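Local coordinates for protein heat-inducible transcription repressor HrcA (Thermotoga maritima, PDB 1STZ) that probably represses class I heat shock genes, the grpE-dnaK-dnaJ and groELS operons, by acting as a DNA-binding transcriptional regulator, at residues Phe321-Ile324 / Leu325-Ser329; Lys310-Tyr314 / Asp315-Arg319; Asn125-Ala128 / Arg129-Gly133; Val22-Cys25 / Ile26-Tyr30; Ser39-Val42 / Leu43-Ser46. One frame throughout, in Å; residues are numbered along the deposited sequence.

Contact 1. Residues Phe321-Ile324 / Leu325-Ser329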
# COMPACT_ATOMS: atom_id res chain seq x y z
N PHE A 321 -14.73 -3.11 -6.85
CA PHE A 321 -15.68 -2.01 -6.99
C PHE A 321 -16.54 -1.98 -5.77
O PHE A 321 -16.67 -0.95 -5.13
CB PHE A 321 -16.52 -2.20 -8.24
CG PHE A 321 -17.42 -1.04 -8.59
CD1 PHE A 321 -16.97 -0.05 -9.43
CD2 PHE A 321 -18.75 -1.02 -8.19
CE1 PHE A 321 -17.80 0.98 -9.83
CE2 PHE A 321 -19.60 0.01 -8.58
CZ PHE A 321 -19.12 1.02 -9.38
N GLU A 322 -17.09 -3.13 -5.41
CA GLU A 322 -17.88 -3.23 -4.21
C GLU A 322 -17.13 -2.83 -2.91
O GLU A 322 -17.68 -2.12 -2.07
CB GLU A 322 -18.45 -4.65 -4.08
CG GLU A 322 -19.40 -4.75 -2.91
CD GLU A 322 -20.06 -6.12 -2.74
OE1 GLU A 322 -19.39 -7.16 -2.92
OE2 GLU A 322 -21.26 -6.13 -2.38
N TYR A 323 -15.90 -3.30 -2.73
CA TYR A 323 -15.11 -2.91 -1.55
C TYR A 323 -14.96 -1.39 -1.44
O TYR A 323 -15.21 -0.82 -0.39
CB TYR A 323 -13.73 -3.56 -1.56
CG TYR A 323 -12.94 -3.44 -0.28
CD1 TYR A 323 -13.05 -4.41 0.73
CD2 TYR A 323 -12.08 -2.37 -0.06
CE1 TYR A 323 -12.32 -4.30 1.90
CE2 TYR A 323 -11.35 -2.27 1.11
CZ TYR A 323 -11.48 -3.22 2.08
OH TYR A 323 -10.74 -3.11 3.23
N ILE A 324 -14.56 -0.74 -2.53
CA ILE A 324 -14.28 0.70 -2.51
C ILE A 324 -15.54 1.51 -2.29
O ILE A 324 -15.53 2.48 -1.53
CB ILE A 324 -13.55 1.17 -3.82
CG1 ILE A 324 -12.05 0.96 -3.70
CG2 ILE A 324 -13.66 2.68 -4.03
CD1 ILE A 324 -11.63 -0.35 -3.93
N LEU A 325 -16.62 1.14 -2.97
CA LEU A 325 -17.90 1.78 -2.77
C LEU A 325 -18.32 1.70 -1.31
O LEU A 325 -18.75 2.69 -0.77
CB LEU A 325 -19.01 1.18 -3.61
CG LEU A 325 -19.56 1.92 -4.83
CD1 LEU A 325 -20.89 1.33 -5.13
CD2 LEU A 325 -19.68 3.40 -4.65
N ASN A 326 -18.23 0.52 -0.71
CA ASN A 326 -18.54 0.36 0.72
C ASN A 326 -17.63 1.24 1.61
O ASN A 326 -18.08 1.73 2.64
CB ASN A 326 -18.41 -1.09 1.16
CG ASN A 326 -19.54 -1.97 0.65
OD1 ASN A 326 -20.56 -1.50 0.17
ND2 ASN A 326 -19.35 -3.28 0.77
N ARG A 327 -16.38 1.43 1.21
CA ARG A 327 -15.45 2.29 1.94
C ARG A 327 -15.84 3.75 1.83
O ARG A 327 -15.67 4.49 2.77
CB ARG A 327 -14.03 2.18 1.39
CG ARG A 327 -13.17 1.16 2.06
CD ARG A 327 -13.87 -0.05 2.45
NE ARG A 327 -13.82 -0.30 3.88
CZ ARG A 327 -14.79 -0.87 4.59
NH1 ARG A 327 -15.93 -1.26 4.03
NH2 ARG A 327 -14.60 -1.09 5.92
N LEU A 328 -16.33 4.15 0.67
CA LEU A 328 -16.71 5.53 0.47
C LEU A 328 -17.93 5.83 1.29
O LEU A 328 -18.01 6.86 1.94
CB LEU A 328 -16.99 5.82 -1.02
CG LEU A 328 -15.76 5.96 -1.90
CD1 LEU A 328 -16.18 6.17 -3.33
CD2 LEU A 328 -14.89 7.11 -1.44
N SER A 329 -18.89 4.90 1.28
CA SER A 329 -20.08 5.04 2.12
C SER A 329 -19.69 5.15 3.58
O SER A 329 -20.28 5.92 4.32
CB SER A 329 -21.05 3.86 1.92
OG SER A 329 -21.66 3.98 0.65

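Contact 2. Residues Lys310-Tyr314 / Asp315-Arg319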
# COMPACT_ATOMS: atom_id res chain seq x y z
N LYS A 310 -15.10 -4.98 -22.25
CA LYS A 310 -15.95 -6.10 -21.82
C LYS A 310 -15.19 -7.41 -21.78
O LYS A 310 -15.70 -8.39 -21.24
CB LYS A 310 -17.21 -6.23 -22.70
CG LYS A 310 -16.99 -6.57 -24.15
CD LYS A 310 -18.35 -6.62 -24.86
CE LYS A 310 -18.21 -6.74 -26.38
NZ LYS A 310 -19.56 -6.64 -27.02
N VAL A 311 -14.00 -7.43 -22.37
CA VAL A 311 -13.04 -8.52 -22.22
C VAL A 311 -12.19 -8.22 -21.00
O VAL A 311 -11.10 -7.65 -21.10
CB VAL A 311 -12.16 -8.73 -23.48
CG1 VAL A 311 -11.36 -10.02 -23.36
CG2 VAL A 311 -13.02 -8.75 -24.76
N THR A 312 -12.70 -8.56 -19.83
CA THR A 312 -12.08 -8.17 -18.57
C THR A 312 -12.35 -9.19 -17.48
O THR A 312 -13.24 -10.04 -17.62
CB THR A 312 -12.60 -6.76 -18.17
OG1 THR A 312 -11.93 -6.28 -16.99
CG2 THR A 312 -14.09 -6.79 -17.76
N LYS A 313 -11.61 -9.09 -16.40
CA LYS A 313 -11.78 -10.01 -15.27
C LYS A 313 -12.94 -9.56 -14.39
O LYS A 313 -12.73 -8.79 -13.45
CB LYS A 313 -10.48 -10.06 -14.48
CG LYS A 313 -9.30 -10.65 -15.28
CD LYS A 313 -8.03 -10.68 -14.46
CE LYS A 313 -7.03 -11.72 -14.97
NZ LYS A 313 -5.80 -11.77 -14.12
N TYR A 314 -14.15 -10.03 -14.69
CA TYR A 314 -15.37 -9.56 -14.05
C TYR A 314 -15.40 -9.77 -12.53
O TYR A 314 -15.86 -8.89 -11.81
CB TYR A 314 -16.62 -10.19 -14.69
CG TYR A 314 -16.94 -9.59 -16.07
CD1 TYR A 314 -16.42 -10.16 -17.23
CD2 TYR A 314 -17.75 -8.47 -16.18
CE1 TYR A 314 -16.70 -9.60 -18.50
CE2 TYR A 314 -18.04 -7.91 -17.42
CZ TYR A 314 -17.51 -8.47 -18.57
OH TYR A 314 -17.80 -7.88 -19.76
N ASP A 315 -14.90 -10.90 -12.05
CA ASP A 315 -14.93 -11.23 -10.62
C ASP A 315 -14.02 -10.27 -9.88
O ASP A 315 -14.38 -9.74 -8.85
CB ASP A 315 -14.47 -12.68 -10.40
CG ASP A 315 -14.96 -13.28 -9.09
OD1 ASP A 315 -15.23 -12.57 -8.11
OD2 ASP A 315 -15.06 -14.52 -8.94
N ARG A 316 -12.84 -10.03 -10.41
CA ARG A 316 -11.91 -9.07 -9.81
C ARG A 316 -12.55 -7.69 -9.77
O ARG A 316 -12.55 -7.04 -8.73
CB ARG A 316 -10.57 -9.07 -10.55
CG ARG A 316 -9.55 -8.04 -10.08
CD ARG A 316 -8.54 -7.61 -11.14
NE ARG A 316 -9.18 -7.06 -12.34
CZ ARG A 316 -8.57 -6.82 -13.51
NH1 ARG A 316 -7.28 -7.08 -13.67
NH2 ARG A 316 -9.26 -6.33 -14.53
N ASN A 317 -13.15 -7.27 -10.88
CA ASN A 317 -13.71 -5.92 -10.99
C ASN A 317 -14.88 -5.70 -10.03
O ASN A 317 -15.01 -4.62 -9.44
CB ASN A 317 -14.16 -5.60 -12.42
CG ASN A 317 -13.02 -5.56 -13.41
OD1 ASN A 317 -11.86 -5.64 -13.04
ND2 ASN A 317 -13.36 -5.44 -14.68
N HIS A 318 -15.73 -6.71 -9.90
CA HIS A 318 -16.87 -6.67 -8.98
C HIS A 318 -16.39 -6.55 -7.56
O HIS A 318 -16.88 -5.73 -6.79
CB HIS A 318 -17.74 -7.93 -9.09
CG HIS A 318 -18.91 -7.90 -8.15
ND1 HIS A 318 -18.92 -8.59 -6.96
CD2 HIS A 318 -20.08 -7.22 -8.21
CE1 HIS A 318 -20.05 -8.34 -6.33
NE2 HIS A 318 -20.78 -7.52 -7.06
N ARG A 319 -15.42 -7.38 -7.20
CA ARG A 319 -14.89 -7.40 -5.85
C ARG A 319 -14.27 -6.06 -5.45
O ARG A 319 -14.52 -5.57 -4.36
CB ARG A 319 -13.85 -8.50 -5.75
CG ARG A 319 -13.13 -8.63 -4.43
CD ARG A 319 -11.73 -9.18 -4.61
NE ARG A 319 -11.77 -10.31 -5.51
CZ ARG A 319 -10.85 -10.63 -6.42
NH1 ARG A 319 -9.73 -9.95 -6.58
NH2 ARG A 319 -11.07 -11.69 -7.17

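Contact 3. Residues Asn125-Ala128 / Arg129-Gly133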
# COMPACT_ATOMS: atom_id res chain seq x y z
N ASN A 125 -8.46 6.37 -7.94
CA ASN A 125 -7.18 5.92 -8.41
C ASN A 125 -6.85 4.48 -8.06
O ASN A 125 -6.25 3.77 -8.88
CB ASN A 125 -6.10 6.91 -7.99
CG ASN A 125 -6.12 8.18 -8.86
OD1 ASN A 125 -5.69 8.16 -10.01
ND2 ASN A 125 -6.68 9.27 -8.33
N LEU A 126 -7.24 4.01 -6.87
CA LEU A 126 -6.99 2.62 -6.50
C LEU A 126 -7.90 1.69 -7.34
O LEU A 126 -7.46 0.65 -7.81
CB LEU A 126 -7.24 2.38 -5.02
CG LEU A 126 -6.94 0.96 -4.55
CD1 LEU A 126 -5.46 0.62 -4.70
CD2 LEU A 126 -7.34 0.75 -3.09
N LEU A 127 -9.15 2.10 -7.50
CA LEU A 127 -10.12 1.37 -8.29
C LEU A 127 -9.65 1.23 -9.76
O LEU A 127 -9.69 0.15 -10.32
CB LEU A 127 -11.48 2.08 -8.25
CG LEU A 127 -12.82 1.34 -8.32
CD1 LEU A 127 -13.94 2.23 -8.87
CD2 LEU A 127 -12.80 0.05 -9.03
N ALA A 128 -9.23 2.34 -10.37
CA ALA A 128 -8.72 2.36 -11.74
C ALA A 128 -7.49 1.48 -11.89
O ALA A 128 -7.38 0.69 -12.83
CB ALA A 128 -8.36 3.79 -12.17
N ARG A 129 -6.56 1.62 -10.96
CA ARG A 129 -5.32 0.84 -11.01
C ARG A 129 -5.54 -0.67 -10.92
O ARG A 129 -4.96 -1.42 -11.70
CB ARG A 129 -4.39 1.27 -9.90
CG ARG A 129 -3.07 0.56 -9.92
CD ARG A 129 -1.98 1.29 -9.20
NE ARG A 129 -2.37 1.64 -7.84
CZ ARG A 129 -1.52 1.99 -6.87
NH1 ARG A 129 -0.21 2.01 -7.10
NH2 ARG A 129 -1.98 2.31 -5.66
N LEU A 130 -6.38 -1.11 -9.99
CA LEU A 130 -6.56 -2.53 -9.71
C LEU A 130 -7.42 -3.25 -10.76
O LEU A 130 -7.35 -4.46 -10.87
CB LEU A 130 -7.21 -2.72 -8.35
CG LEU A 130 -6.45 -2.22 -7.13
CD1 LEU A 130 -7.15 -2.67 -5.86
CD2 LEU A 130 -4.99 -2.68 -7.16
N THR A 131 -8.23 -2.52 -11.51
CA THR A 131 -9.08 -3.10 -12.53
C THR A 131 -8.65 -2.76 -13.96
O THR A 131 -9.31 -3.18 -14.91
CB THR A 131 -10.51 -2.60 -12.37
OG1 THR A 131 -10.54 -1.18 -12.55
CG2 THR A 131 -11.02 -2.87 -10.97
N GLU A 132 -7.59 -1.99 -14.12
CA GLU A 132 -7.17 -1.47 -15.42
C GLU A 132 -8.35 -0.84 -16.15
O GLU A 132 -8.56 -1.11 -17.34
CB GLU A 132 -6.53 -2.58 -16.27
CG GLU A 132 -5.31 -3.24 -15.63
CD GLU A 132 -4.96 -4.58 -16.28
OE1 GLU A 132 -5.89 -5.29 -16.76
OE2 GLU A 132 -3.76 -4.94 -16.31
N GLY A 133 -9.12 -0.03 -15.43
CA GLY A 133 -10.26 0.67 -16.01
C GLY A 133 -10.19 2.18 -15.94
O GLY A 133 -9.19 2.78 -15.50

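Contact 4. Residues Val22-Cys25 / Ile26-Tyr30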
# COMPACT_ATOMS: atom_id res chain seq x y z
N VAL A 22 -18.62 -25.89 -20.01
CA VAL A 22 -17.92 -25.61 -21.26
C VAL A 22 -18.00 -24.11 -21.62
O VAL A 22 -17.02 -23.52 -22.07
CB VAL A 22 -18.49 -26.46 -22.43
CG1 VAL A 22 -17.87 -26.03 -23.75
CG2 VAL A 22 -18.25 -27.95 -22.19
N LEU A 23 -19.16 -23.51 -21.41
CA LEU A 23 -19.34 -22.10 -21.72
C LEU A 23 -18.49 -21.26 -20.78
O LEU A 23 -17.85 -20.30 -21.18
CB LEU A 23 -20.81 -21.71 -21.56
CG LEU A 23 -21.37 -20.54 -22.38
CD1 LEU A 23 -22.50 -19.84 -21.65
CD2 LEU A 23 -20.34 -19.55 -22.86
N TYR A 24 -18.48 -21.67 -19.52
CA TYR A 24 -17.70 -20.99 -18.49
C TYR A 24 -16.21 -21.01 -18.84
O TYR A 24 -15.53 -19.99 -18.76
CB TYR A 24 -17.96 -21.68 -17.15
CG TYR A 24 -17.30 -21.01 -16.00
CD1 TYR A 24 -16.16 -21.54 -15.43
CD2 TYR A 24 -17.82 -19.84 -15.48
CE1 TYR A 24 -15.56 -20.94 -14.36
CE2 TYR A 24 -17.23 -19.22 -14.41
CZ TYR A 24 -16.10 -19.78 -13.86
OH TYR A 24 -15.51 -19.15 -12.81
N CYS A 25 -15.70 -22.17 -19.27
CA CYS A 25 -14.27 -22.28 -19.58
C CYS A 25 -13.88 -21.44 -20.79
O CYS A 25 -12.84 -20.79 -20.77
CB CYS A 25 -13.85 -23.74 -19.79
SG CYS A 25 -13.62 -24.59 -18.22
N ILE A 26 -14.72 -21.45 -21.83
CA ILE A 26 -14.48 -20.67 -23.04
C ILE A 26 -14.32 -19.19 -22.69
O ILE A 26 -13.34 -18.57 -23.09
CB ILE A 26 -15.65 -20.87 -24.05
CG1 ILE A 26 -15.55 -22.25 -24.71
CG2 ILE A 26 -15.66 -19.78 -25.12
CD1 ILE A 26 -16.85 -22.76 -25.28
N VAL A 27 -15.26 -18.64 -21.94
CA VAL A 27 -15.25 -17.24 -21.55
C VAL A 27 -14.04 -16.92 -20.69
O VAL A 27 -13.37 -15.92 -20.90
CB VAL A 27 -16.54 -16.82 -20.81
CG1 VAL A 27 -16.47 -15.37 -20.40
CG2 VAL A 27 -17.75 -17.03 -21.70
N ARG A 28 -13.74 -17.78 -19.73
CA ARG A 28 -12.59 -17.60 -18.86
C ARG A 28 -11.30 -17.62 -19.67
O ARG A 28 -10.41 -16.80 -19.48
CB ARG A 28 -12.56 -18.71 -17.81
CG ARG A 28 -11.54 -18.52 -16.71
CD ARG A 28 -11.20 -19.79 -15.98
NE ARG A 28 -12.06 -20.03 -14.81
CZ ARG A 28 -11.97 -19.37 -13.66
NH1 ARG A 28 -11.07 -18.39 -13.50
NH2 ARG A 28 -12.78 -19.67 -12.65
N GLU A 29 -11.20 -18.58 -20.59
CA GLU A 29 -10.05 -18.66 -21.47
C GLU A 29 -9.96 -17.46 -22.41
O GLU A 29 -8.88 -16.99 -22.70
CB GLU A 29 -10.09 -19.97 -22.28
CG GLU A 29 -8.88 -20.20 -23.18
CD GLU A 29 -7.56 -20.26 -22.43
OE1 GLU A 29 -6.50 -20.19 -23.09
OE2 GLU A 29 -7.58 -20.38 -21.19
N TYR A 30 -11.10 -16.94 -22.87
CA TYR A 30 -11.09 -15.81 -23.81
C TYR A 30 -10.61 -14.53 -23.14
O TYR A 30 -9.84 -13.76 -23.72
CB TYR A 30 -12.47 -15.59 -24.40
CG TYR A 30 -12.57 -14.38 -25.31
CD1 TYR A 30 -11.87 -14.34 -26.51
CD2 TYR A 30 -13.36 -13.30 -24.97
CE1 TYR A 30 -11.95 -13.23 -27.36
CE2 TYR A 30 -13.46 -12.20 -25.81
CZ TYR A 30 -12.75 -12.16 -26.99
OH TYR A 30 -12.86 -11.06 -27.79

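Contact 5. Residues Ser39-Val42 / Leu43-Ser46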
# COMPACT_ATOMS: atom_id res chain seq x y z
N SER A 39 -12.46 -26.44 -29.24
CA SER A 39 -12.80 -27.61 -28.44
C SER A 39 -11.55 -28.21 -27.78
O SER A 39 -11.56 -28.54 -26.58
CB SER A 39 -13.45 -28.68 -29.33
OG SER A 39 -12.57 -29.09 -30.37
N GLN A 40 -10.48 -28.33 -28.56
CA GLN A 40 -9.21 -28.87 -28.07
C GLN A 40 -8.63 -28.01 -26.95
O GLN A 40 -7.98 -28.54 -26.05
CB GLN A 40 -8.18 -28.99 -29.20
CG GLN A 40 -8.67 -29.68 -30.49
CD GLN A 40 -9.61 -30.85 -30.24
OE1 GLN A 40 -10.82 -30.66 -30.06
NE2 GLN A 40 -9.07 -32.06 -30.24
N ARG A 41 -8.86 -26.70 -27.00
CA ARG A 41 -8.38 -25.80 -25.95
C ARG A 41 -9.10 -26.06 -24.64
O ARG A 41 -8.46 -26.14 -23.60
CB ARG A 41 -8.54 -24.32 -26.32
CG ARG A 41 -7.42 -23.74 -27.21
CD ARG A 41 -6.08 -23.39 -26.50
NE ARG A 41 -6.18 -23.23 -25.05
CZ ARG A 41 -5.20 -23.50 -24.18
NH1 ARG A 41 -4.01 -23.94 -24.60
NH2 ARG A 41 -5.40 -23.34 -22.88
N VAL A 42 -10.43 -26.20 -24.68
CA VAL A 42 -11.20 -26.31 -23.43
C VAL A 42 -10.86 -27.60 -22.68
O VAL A 42 -10.90 -27.63 -21.46
CB VAL A 42 -12.76 -26.12 -23.59
CG1 VAL A 42 -13.12 -25.30 -24.81
CG2 VAL A 42 -13.50 -27.45 -23.60
N LEU A 43 -10.51 -28.65 -23.42
CA LEU A 43 -10.12 -29.91 -22.81
C LEU A 43 -8.77 -29.78 -22.10
O LEU A 43 -8.58 -30.36 -21.03
CB LEU A 43 -10.04 -31.01 -23.87
CG LEU A 43 -11.37 -31.49 -24.44
CD1 LEU A 43 -11.14 -32.70 -25.34
CD2 LEU A 43 -12.37 -31.82 -23.33
N GLU A 44 -7.85 -29.04 -22.70
CA GLU A 44 -6.51 -28.85 -22.15
C GLU A 44 -6.52 -28.00 -20.88
O GLU A 44 -5.76 -28.25 -19.95
CB GLU A 44 -5.58 -28.21 -23.19
CG GLU A 44 -4.80 -29.22 -24.02
CD GLU A 44 -4.45 -28.72 -25.42
OE1 GLU A 44 -4.19 -29.58 -26.30
OE2 GLU A 44 -4.42 -27.48 -25.64
N VAL A 45 -7.40 -27.00 -20.85
CA VAL A 45 -7.41 -26.00 -19.77
C VAL A 45 -8.28 -26.43 -18.59
O VAL A 45 -8.21 -25.84 -17.51
CB VAL A 45 -7.87 -24.62 -20.30
CG1 VAL A 45 -9.40 -24.52 -20.41
CG2 VAL A 45 -7.33 -23.51 -19.41
N SER A 46 -9.10 -27.46 -18.81
CA SER A 46 -10.07 -27.90 -17.81
C SER A 46 -9.85 -29.35 -17.46
O SER A 46 -8.95 -30.01 -18.01
CB SER A 46 -11.48 -27.72 -18.37
OG SER A 46 -11.75 -28.68 -19.37

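Contact 1. Residues Phe321-Ile324 / Leu325-Ser329
Helix 314-334, the last helix of the chain, carries this contact, in which Tyr323 and Arg327 meet one turn apart. Tyr323 has its CG anti to the backbone N (chi1 -169°), beside the carbonyl carbon, and this carries the ring toward the following turn. The chain of Arg327 bends at chi2 and chi3. Its CD then lies over one face of the Tyr323 ring, 4.0 Å from the ring centroid and offset toward the rim. This is a CH-pi contact. The guanidinium lies farther off, with Arg327 CZ 5.1 Å from the centroid, so any cation-pi attraction is weak. The guanidinium and ring planes are 33° apart. Glu330 gives Arg327 NH2 a salt bridge. Arg327 N also donates to Tyr323 O at 3.0 Å, one of four successive i to i+4 backbone bonds here.

A second face of the helix is apolar. Phe321 and Leu325 point the same way, with Phe321 CE2 3.9 Å from Leu325 CD1. Ile324 CG2 and Leu328 CD1 are less close, at 4.4 Å.

Ile324 and Leu328 pack on Ala123 of helix 116-131. Phe321 and Leu325 rest on Val304 of strand 299-309. Tyr323 leans on Val105 and Glu106 of helix 103-106 and touches Gly215 of the second subunit.

Contact 2. Residues Lys310-Tyr314 / Asp315-Arg319
Arg316 reaches back across Lys313 and brings the edge of its guanidinium to Thr312, at the start of helix 314-334. Lys313 is the N-cap residue and also the centre of an inverse gamma turn. Both segments belong to the C-terminal region of HrcA, whose sequence family is in the GAF clan.

Arg316 CB lies 3.6 Å from Lys313 O. The chain leaves CB with CG anti to the backbone N (chi1 176°). Arg316 CD packs near Leu130 O of helix 116-131. A bend at chi3 (57°) then turns NE and the guanidinium back toward the preceding loop. Arg316 NE donates to Asn317 OD1 at 3.1 Å. CZ has Lys313 CB over one face of the guanidinium, offset toward the rim. Arg316 NH1 is 3.8 Å from Lys313 CD and has a weak, long ion pair with Glu132. Arg316 NH2 also donates to Asn317 OD1, at 3.1 Å. Two nitrogens thus grip one oxygen side-on, and that oxygen lies in the guanidinium plane. The edge near NH2 also faces Thr312 OG1.

On the loop side, Tyr314 OH donates to Lys310 O at 2.6 Å, in the carbonyl plane and on a lone pair. Thr312 CG2 sits over the centre of the Tyr314 ring. With OD1 gripped by Arg316 and ND2 bonded to Thr312, the Asn317 amide is held at both ends, which limits its rotation. Asn317 ND2 donates to Thr312 OG1 at 2.8 Å, with the hydroxyl oxygen tilted 20° from the amide plane.

Contact 3. Residues Asn125-Ala128 / Arg129-Gly133
Thr131 and Leu127 are joined twice through one carbonyl. Thr131 OG1 donates to Leu127 O at 2.7 Å, and Thr131 N donates to the same oxygen at 3.3 Å. The two donors come from opposite faces of the carbonyl plane. The hydroxyl gets there because OG1 stands between the backbone N and the carbonyl carbon (chi1 63°). Thr131 CG2 is left to meet Leu127 CD2 at 3.9 Å.

Beside this pair, Leu126 and Leu130 pack one turn apart. Leu126 CG and CD1 both lie 3.9 Å from Leu130 CD1. Leu130 CG is close to Leu126 O, whose carbonyl also takes the Leu130 N bond. Arg129 passes along the flank, with NH2 4.0 Å from Leu126 CD1.

This is the C-terminal end of helix 116-131, within the HrcA C-terminal family region. The backbone turns away at Glu132, which has positive phi (49°). Gly133 N donates to Ala128 O at 3.2 Å, in the carbonyl plane and on a lone pair. This six-to-one bond and the positive phi are two features shared with a Schellman motif. They lead the chain into strand 134-138.

Outside the two segments, Leu127 packs on Val304 and Leu306 of strand 299-309 and on Val320 and Phe321 of helix 314-334. Thr131 touches Asn317 and Val320 of that helix. Leu126, Arg129 and Leu130 all pack against Leu182 of the second subunit, and Gly133 O accepts a hydrogen bond from Asn238 ND2.

Contact 4. Residues Val22-Cys25 / Ile26-Tyr30
The backbone of Val22-Cys25 and Ile26-Tyr30 is regular alpha helix, with four successive i to i+4 bonds running from Ile26 N to Val22 O through to Glu29 N to Cys25 O.

Val22 and Ile26 meet one turn apart, with Val22 CG1 3.8 Å from Ile26 CD1. Ile26 CD1 also lies 3.3 Å from Val22 O. Leu23 and Val27 lie side by side and point the same way, with Leu23 CD2 3.8 Å from Val27 CG2.

Tyr24 and Arg28 form the polar pair. Arg28 bends at chi3 (-90°), which brings its NH2 to the edge of the tyrosine ring, near the ring plane. NH2 is 2.8 Å from Tyr24 OH, but the angle is too poor for a hydrogen bond. The guanidinium stands 79° from the ring plane.

Helix 17-33 belongs to the N-terminal part of the chain, whose helices and two-stranded sheet are consistent with a winged-helix DNA-binding domain. Val22 and Ile26 pack on Ile55 and Met59 of helix 52-64, respectively. Leu23 touches Leu62 of that helix and Phe86 of helix 81-94. Val27 lies on Leu84 and Tyr87 of helix 81-94, and the rings of Tyr24 and Tyr87 meet.

Contact 5. Residues Ser39-Val42 / Leu43-Ser46
Arg41 starts beside its backbone N, and bends at chi2 (-77°) and chi3 (-19°) turn it round toward Glu44 and Val45 in the next turn. The helix is 39-45, a short one. With helix 52-64 after it, it is consistent with the helix-turn-helix of a winged-helix domain.

The folded arginine crosses both partners at about a right angle. Arg41 NH1 is 3.7 Å from Glu44 OE2. This is a long salt bridge. The oxygen lies well out of the guanidinium plane, so the charges attract but no N-H points at it. The carboxylate is turned 71° from the guanidinium. On its other arm, Arg41 NH2 lies 3.8 Å from Val45 CB. NH2 also has a weak, long ion pair with Glu29 of helix 17-33, so the positive charge has an acid on each of two helices.

The main-chain bonds are slack at first. Leu43 N to Ser39 O and Glu44 N to Gln40 O are both weak. Val45 N to Arg41 O is shorter, at 3.1 Å.

Val42 and Leu43 turn to Ile55 of helix 52-64, where Ser39 also packs. Val42 meets Ile26 of helix 17-33 as well. Gln40 OE1 accepts a hydrogen bond from Ser52 OG.

Ser46 follows the helix and turns its hydroxyl back to the last turn. Ser46 OG donates to Val42 O; the modelled 2.5 Å is very short, so the exact length is doubtful.

How the contacts relate
Contacts 1, 2 and 3 form one cluster. Contacts 1 and 2 share helix 314-334, with centres about 16 Å apart. Contact 3 packs against both: Phe321 CD1 is 3.8 Å from Leu127 CD1, and Arg316 NH2 is 3.2 Å from Thr131 O. All three reach the second subunit. Contacts 4 and 5 form a second cluster in the probable winged-helix DNA-binding part, with centres about 10 Å apart. There Ile26 CG1 meets Val42 CG1 at 3.9 Å, and Cys25 SG meets Ser46 CB. Contact 2 links the clusters, since Val311 CG2 lies 3.6 Å from Tyr30 CE2. Contacts 1 and 5 are farthest apart, about 37 Å between centres.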